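Local coordinates for YjbQ family protein (Aeropyrum pernix, PDB 2P6H), which is of unknown function but belongs to the YjbQ (UPF0047) family and packs as three copies in the crystal assembly, at the interface of chains A and B. Sequence-based numbering; all coordinates share one arbitrary frame. Chains: chain A/B, Hypothetical protein.

Contact 1: the interface of chains A and B. Residues chain A 3, 38, 40, 130; chain B 100, 102, 107.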
# COMPACT_ATOMS: atom_id res chain seq x y z
N THR A 3 -22.12 -2.07 -1.45
CA THR A 3 -21.41 -0.85 -1.23
C THR A 3 -21.99 -0.07 -0.03
O THR A 3 -23.19 -0.13 0.24
CB THR A 3 -21.54 -0.07 -2.55
OG1 THR A 3 -20.25 0.11 -3.15
CG2 THR A 3 -22.28 1.24 -2.35
N VAL A 38 -13.09 -4.16 0.08
CA VAL A 38 -12.14 -3.05 -0.06
C VAL A 38 -12.53 -1.98 0.91
O VAL A 38 -13.65 -1.50 0.92
CB VAL A 38 -12.16 -2.44 -1.48
CG1 VAL A 38 -11.13 -1.31 -1.58
CG2 VAL A 38 -11.84 -3.50 -2.51
N TYR A 40 -11.55 1.69 2.06
CA TYR A 40 -10.80 2.84 1.57
C TYR A 40 -11.39 4.15 2.07
O TYR A 40 -12.57 4.26 2.40
CB TYR A 40 -10.74 2.80 0.03
CG TYR A 40 -12.10 2.89 -0.61
CD1 TYR A 40 -13.01 1.84 -0.49
CD2 TYR A 40 -12.43 4.00 -1.40
CE1 TYR A 40 -14.24 1.91 -1.13
CE2 TYR A 40 -13.66 4.05 -2.05
CZ TYR A 40 -14.57 3.01 -1.90
OH TYR A 40 -15.79 3.06 -2.55
N LEU A 130 -16.56 -1.63 0.02
CA LEU A 130 -17.02 -2.29 -1.21
C LEU A 130 -16.84 -3.79 -1.06
O LEU A 130 -15.77 -4.28 -0.72
CB LEU A 130 -16.21 -1.78 -2.42
CG LEU A 130 -16.61 -2.43 -3.77
CD1 LEU A 130 -16.27 -1.55 -4.97
CD2 LEU A 130 -15.91 -3.77 -4.01
N PRO B 100 -12.38 1.56 -6.48
CA PRO B 100 -13.74 1.15 -6.84
C PRO B 100 -14.38 2.04 -7.90
O PRO B 100 -14.09 3.24 -7.98
CB PRO B 100 -14.48 1.22 -5.51
CG PRO B 100 -13.47 1.11 -4.40
CD PRO B 100 -12.27 1.77 -5.03
N VAL B 102 -18.16 2.84 -8.97
CA VAL B 102 -19.54 2.62 -8.54
C VAL B 102 -20.49 3.51 -9.31
O VAL B 102 -20.38 4.73 -9.31
CB VAL B 102 -19.67 2.94 -7.05
CG1 VAL B 102 -21.01 2.44 -6.52
CG2 VAL B 102 -18.55 2.28 -6.27
N SER B 107 -14.37 5.96 -7.84
CA SER B 107 -14.57 6.33 -6.44
C SER B 107 -13.33 7.01 -5.76
O SER B 107 -12.76 6.50 -4.80
CB SER B 107 -15.00 5.05 -5.72
OG SER B 107 -15.56 5.39 -4.45

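Contact 2: the interface of chains A and B. Residues chain A 43-44, 87, 90-91, 95; chain B 50-52, 61, 112.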
# COMPACT_ATOMS: atom_id res chain seq x y z
N HIS A 43 -10.03 10.47 1.75
CA HIS A 43 -9.26 11.61 2.26
C HIS A 43 -7.78 11.57 1.87
O HIS A 43 -7.18 10.50 1.84
CB HIS A 43 -9.37 11.65 3.79
CG HIS A 43 -10.78 11.62 4.31
ND1 HIS A 43 -11.70 12.60 4.00
CD2 HIS A 43 -11.42 10.72 5.10
CE1 HIS A 43 -12.86 12.30 4.58
NE2 HIS A 43 -12.71 11.17 5.25
N THR A 44 -7.22 12.74 1.57
CA THR A 44 -5.81 12.86 1.22
C THR A 44 -4.97 13.19 2.46
O THR A 44 -3.75 13.22 2.39
CB THR A 44 -5.56 13.99 0.19
OG1 THR A 44 -5.90 15.26 0.78
CG2 THR A 44 -6.37 13.78 -1.08
N HIS A 87 -0.59 14.87 4.26
CA HIS A 87 -0.56 14.38 2.88
C HIS A 87 0.60 13.41 2.75
O HIS A 87 0.47 12.34 2.16
CB HIS A 87 -0.38 15.56 1.91
CG HIS A 87 -1.54 16.51 1.87
ND1 HIS A 87 -2.64 16.32 1.06
CD2 HIS A 87 -1.74 17.69 2.50
CE1 HIS A 87 -3.46 17.34 1.19
NE2 HIS A 87 -2.95 18.19 2.06
N ASN A 90 -0.13 10.10 4.42
CA ASN A 90 -1.06 9.36 3.57
C ASN A 90 -0.35 8.66 2.42
O ASN A 90 -0.66 7.55 2.07
CB ASN A 90 -2.14 10.31 3.03
CG ASN A 90 -2.99 9.66 1.94
OD1 ASN A 90 -4.15 9.34 2.14
ND2 ASN A 90 -2.38 9.49 0.75
N THR A 91 0.64 9.36 1.79
CA THR A 91 1.30 8.71 0.66
C THR A 91 2.08 7.44 1.03
O THR A 91 2.24 6.54 0.22
CB THR A 91 2.23 9.67 -0.12
OG1 THR A 91 3.48 9.81 0.57
CG2 THR A 91 1.60 11.04 -0.34
N ASP A 95 -4.30 4.66 1.27
CA ASP A 95 -5.69 5.00 1.55
C ASP A 95 -6.69 3.89 1.27
O ASP A 95 -7.90 4.11 1.33
CB ASP A 95 -6.09 6.25 0.76
CG ASP A 95 -5.57 6.22 -0.65
OD1 ASP A 95 -5.40 5.10 -1.19
OD2 ASP A 95 -5.34 7.30 -1.22
N VAL B 50 -1.97 8.04 -4.25
CA VAL B 50 -3.18 8.83 -4.41
C VAL B 50 -3.18 9.94 -3.41
O VAL B 50 -3.12 9.74 -2.21
CB VAL B 50 -4.39 7.98 -4.09
CG1 VAL B 50 -5.65 8.84 -4.10
CG2 VAL B 50 -4.53 6.88 -5.13
N ASN B 51 -3.21 11.17 -3.92
CA ASN B 51 -3.27 12.33 -3.05
C ASN B 51 -3.59 13.58 -3.87
O ASN B 51 -4.03 13.51 -5.01
CB ASN B 51 -1.92 12.49 -2.34
CG ASN B 51 -2.10 13.07 -0.95
OD1 ASN B 51 -2.20 14.28 -0.76
ND2 ASN B 51 -2.14 12.17 0.04
N GLU B 52 -3.41 14.75 -3.26
CA GLU B 52 -3.76 16.02 -3.90
C GLU B 52 -2.71 16.50 -4.90
O GLU B 52 -1.51 16.52 -4.60
CB GLU B 52 -3.99 17.09 -2.83
CG GLU B 52 -4.79 18.28 -3.32
CD GLU B 52 -5.13 19.29 -2.22
OE1 GLU B 52 -5.20 18.90 -1.02
OE2 GLU B 52 -5.35 20.48 -2.56
N ILE B 61 6.46 16.33 -1.80
CA ILE B 61 6.54 14.89 -1.84
C ILE B 61 7.90 14.42 -2.32
O ILE B 61 8.50 13.49 -1.80
CB ILE B 61 5.44 14.42 -2.77
CG1 ILE B 61 4.09 14.62 -2.05
CG2 ILE B 61 5.66 12.92 -3.08
CD1 ILE B 61 2.82 14.17 -2.79
N GLN B 112 -8.64 13.78 -4.14
CA GLN B 112 -7.73 12.68 -4.47
C GLN B 112 -7.46 12.59 -5.97
O GLN B 112 -8.36 12.71 -6.79
CB GLN B 112 -8.29 11.34 -4.00
CG GLN B 112 -8.42 11.21 -2.48
CD GLN B 112 -8.88 9.83 -2.04
OE1 GLN B 112 -9.77 9.23 -2.65
NE2 GLN B 112 -8.28 9.32 -0.97
O HOH W 1 -5.45 9.73 -0.62
O HOH W 2 -4.67 20.56 1.28

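Contact 3: the interface of chains A and B. Residues chain A 75, 84, 88, 91; chain B 51, 57, 60-61, 64.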
# COMPACT_ATOMS: atom_id res chain seq x y z
N TRP A 75 7.76 22.84 4.75
CA TRP A 75 7.11 22.31 3.55
C TRP A 75 6.56 23.49 2.75
O TRP A 75 5.99 24.42 3.32
CB TRP A 75 5.95 21.38 3.94
CG TRP A 75 6.39 20.21 4.76
CD1 TRP A 75 6.00 19.90 6.04
CD2 TRP A 75 7.31 19.19 4.36
NE1 TRP A 75 6.63 18.75 6.46
CE2 TRP A 75 7.44 18.30 5.45
CE3 TRP A 75 8.05 18.95 3.19
CZ2 TRP A 75 8.27 17.18 5.40
CZ3 TRP A 75 8.88 17.84 3.14
CH2 TRP A 75 8.98 16.96 4.24
N ALA A 84 0.55 19.81 5.37
CA ALA A 84 1.47 19.12 4.47
C ALA A 84 1.85 17.73 4.99
O ALA A 84 1.81 16.74 4.25
CB ALA A 84 2.73 19.97 4.26
N LEU A 88 1.75 13.78 3.31
CA LEU A 88 2.94 12.95 3.25
C LEU A 88 2.71 11.60 3.95
O LEU A 88 3.09 10.55 3.43
CB LEU A 88 4.13 13.69 3.89
CG LEU A 88 4.49 15.04 3.25
CD1 LEU A 88 5.67 15.64 3.98
CD2 LEU A 88 4.82 14.87 1.76
N THR A 91 0.64 9.36 1.79
CA THR A 91 1.30 8.71 0.66
C THR A 91 2.08 7.44 1.03
O THR A 91 2.24 6.54 0.22
CB THR A 91 2.23 9.67 -0.12
OG1 THR A 91 3.48 9.81 0.57
CG2 THR A 91 1.60 11.04 -0.34
N ASN B 51 -3.21 11.17 -3.92
CA ASN B 51 -3.27 12.33 -3.05
C ASN B 51 -3.59 13.58 -3.87
O ASN B 51 -4.03 13.51 -5.01
CB ASN B 51 -1.92 12.49 -2.34
CG ASN B 51 -2.10 13.07 -0.95
OD1 ASN B 51 -2.20 14.28 -0.76
ND2 ASN B 51 -2.14 12.17 0.04
N LEU B 57 2.67 20.98 -2.91
CA LEU B 57 2.65 19.66 -2.24
C LEU B 57 3.45 18.64 -3.04
O LEU B 57 4.14 17.79 -2.49
CB LEU B 57 1.19 19.18 -2.08
CG LEU B 57 1.07 17.76 -1.49
CD1 LEU B 57 1.68 17.66 -0.09
CD2 LEU B 57 -0.38 17.30 -1.36
N ASP B 60 6.88 19.01 -2.34
CA ASP B 60 7.16 18.51 -0.99
C ASP B 60 7.31 16.99 -0.97
O ASP B 60 8.09 16.42 -0.25
CB ASP B 60 6.02 18.89 -0.04
CG ASP B 60 6.01 20.39 0.28
OD1 ASP B 60 7.06 21.02 0.17
OD2 ASP B 60 4.96 20.87 0.68
N ILE B 61 6.46 16.33 -1.80
CA ILE B 61 6.54 14.89 -1.84
C ILE B 61 7.90 14.42 -2.32
O ILE B 61 8.50 13.49 -1.80
CB ILE B 61 5.44 14.42 -2.77
CG1 ILE B 61 4.09 14.62 -2.05
CG2 ILE B 61 5.66 12.92 -3.08
CD1 ILE B 61 2.82 14.17 -2.79
N PHE B 64 10.35 15.04 0.47
CA PHE B 64 10.10 14.08 1.54
C PHE B 64 10.79 12.76 1.20
O PHE B 64 11.47 12.14 2.00
CB PHE B 64 8.58 13.90 1.68
CG PHE B 64 8.17 12.80 2.65
CD1 PHE B 64 8.50 12.90 4.00
CD2 PHE B 64 7.39 11.75 2.20
CE1 PHE B 64 8.04 11.93 4.89
CE2 PHE B 64 6.94 10.78 3.10
CZ PHE B 64 7.27 10.87 4.45

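Contact 1: the interface of chains A and B
The phenol oxygen OH of A:Tyr40 and the hydroxyl OG of B:Ser107 share a hydrogen bond of 3.0 Å. Which of the two donates is not decided. B:Ser107 OG lies at the edge of the tyrosine ring, in its plane. The serine chi1 of -164° sets OG anti to the backbone N, pointing at the phenol. B:Pro100 takes one face of the same ring. The two side chains meet tip to tip, and B:Pro100 CG stands 3.6 Å from the ring centroid in a CH-pi contact. It is shifted toward the rim, and its nearest ring atom is A:Tyr40 CZ at 3.3 Å. The ring is thus held at its edge by the serine and on a face by the proline. A:Tyr40 carries CG between its backbone N and carbonyl carbon, chi1 62°, and from there the ring extends tip-first to B:Pro100. A:Leu130 reaches the proline with CD1, which packs tightly on B:Pro100 CB at 3.3 Å. A:Thr3 and B:Val102 meet more loosely, with A:Thr3 OG1 4.2 Å from B:Val102 CG2. The patch is largely apolar, with a polar link at the tyrosine tip. On chain A it is built from strands 2-9, 35-40 and 124-133. Chain B offers strand 96-102 and the loop residue B:Ser107.

Contact 2: the interface of chains A and B
The imidazole of A:His87 meets the side-chain amide of B:Asn51 at its edge, with CG of the amide in the ring plane. Ring and amide planes are 65° apart. A:His87 ND1 donates to B:Asn51 OD1 at 2.8 Å, close to the ring plane and 152° at the hydrogen. The backbone N of B:Glu52 also donates to this oxygen, at 2.8 Å and tilted from the carbonyl plane, so two N-H groups grip OD1. At the other end of the amide, B:Asn51 ND2 donates to A:Thr44 O at 3.0 Å, in the carbonyl plane and on a lone pair. These bonds favour the modelled orientation of the B:Asn51 amide. A:Asn90 brings its amide past that of B:Asn51 with the planes 74° apart. A:Asn90 ND2 and B:Asn51 ND2 lie 2.8 Å apart as modelled, a doubtful contact; the A:Asn90 amide may be flipped. A water joins A:His87 NE2 to the carboxylate oxygen OE1 of B:Glu52. Another water sits among A:His43 O, A:Asp95 OD2, B:Val50 O and B:Gln112 NE2. Methyl CG2 of A:Thr44 packs on B:Gln112 CG at 3.6 Å. A:Thr91 CG2 faces B:Ile61 CD1 across 4.2 Å. The site is a polar, hydrated seam that joins neighbouring copies in the deposited assembly.

Contact 3: the interface of chains A and B
A:Leu88 and B:Phe64 meet from helices 84-93 and 55-69, both with helical backbone angles, while A:Trp75 has the extended values phi -114° and psi 137°. The leucine and phenylalanine side chains slide past each other in opposite directions. A:Leu88 CB lies over the centre of one face of the B:Phe64 ring, 4.0 Å above its plane. Its branches spread further along the phenylalanine: CD1 is 3.9 Å from B:Phe64 CD1, and CD2 touches B:Phe64 CB. CD2 also meets B:Ile61 CG1 at 3.9 Å. B:Phe64 has CG anti to the backbone N, chi1 173°, which brings its ring to A:Leu88. Within chain A, A:Leu88 CD1 covers a face of the A:Trp75 indole near its rim, 3.3 Å above the plane. The far corner of that indole, CH2, reaches B:Phe64 CB at 4.0 Å. The carboxylate of B:Asp60 packs on the tryptophan by van der Waals contact, its OD2 3.4 Å from A:Trp75 CB, with no bonding partner across. A:Thr91 OG1 donates to A:Leu88 O at 3.0 Å. An alanine in place of B:Phe64 removes the ring and would probably leave a gap beside A:Leu88 CB and CD1. The site is a mainly apolar helix-to-helix patch that holds neighbouring copies together in the deposited assembly.

Contact 2 lies between the others along the interface. The C-alpha centres of contacts 2 and 3 are about 8 Å apart, and those of contacts 1 and 2 about 17 Å. The C-alpha centres of contacts 1 and 3 are about 25 Å apart. Contacts 2 and 3 share A:Thr91, B:Asn51 and B:Ile61, and both use helix 84-93 of chain A and helix 55-69 of chain B. Contact 1 rests mainly on strands. The interface thus runs from a strand patch through a polar seam to a helix patch. Different surfaces of the two copies meet, which suits the deposited three-copy assembly.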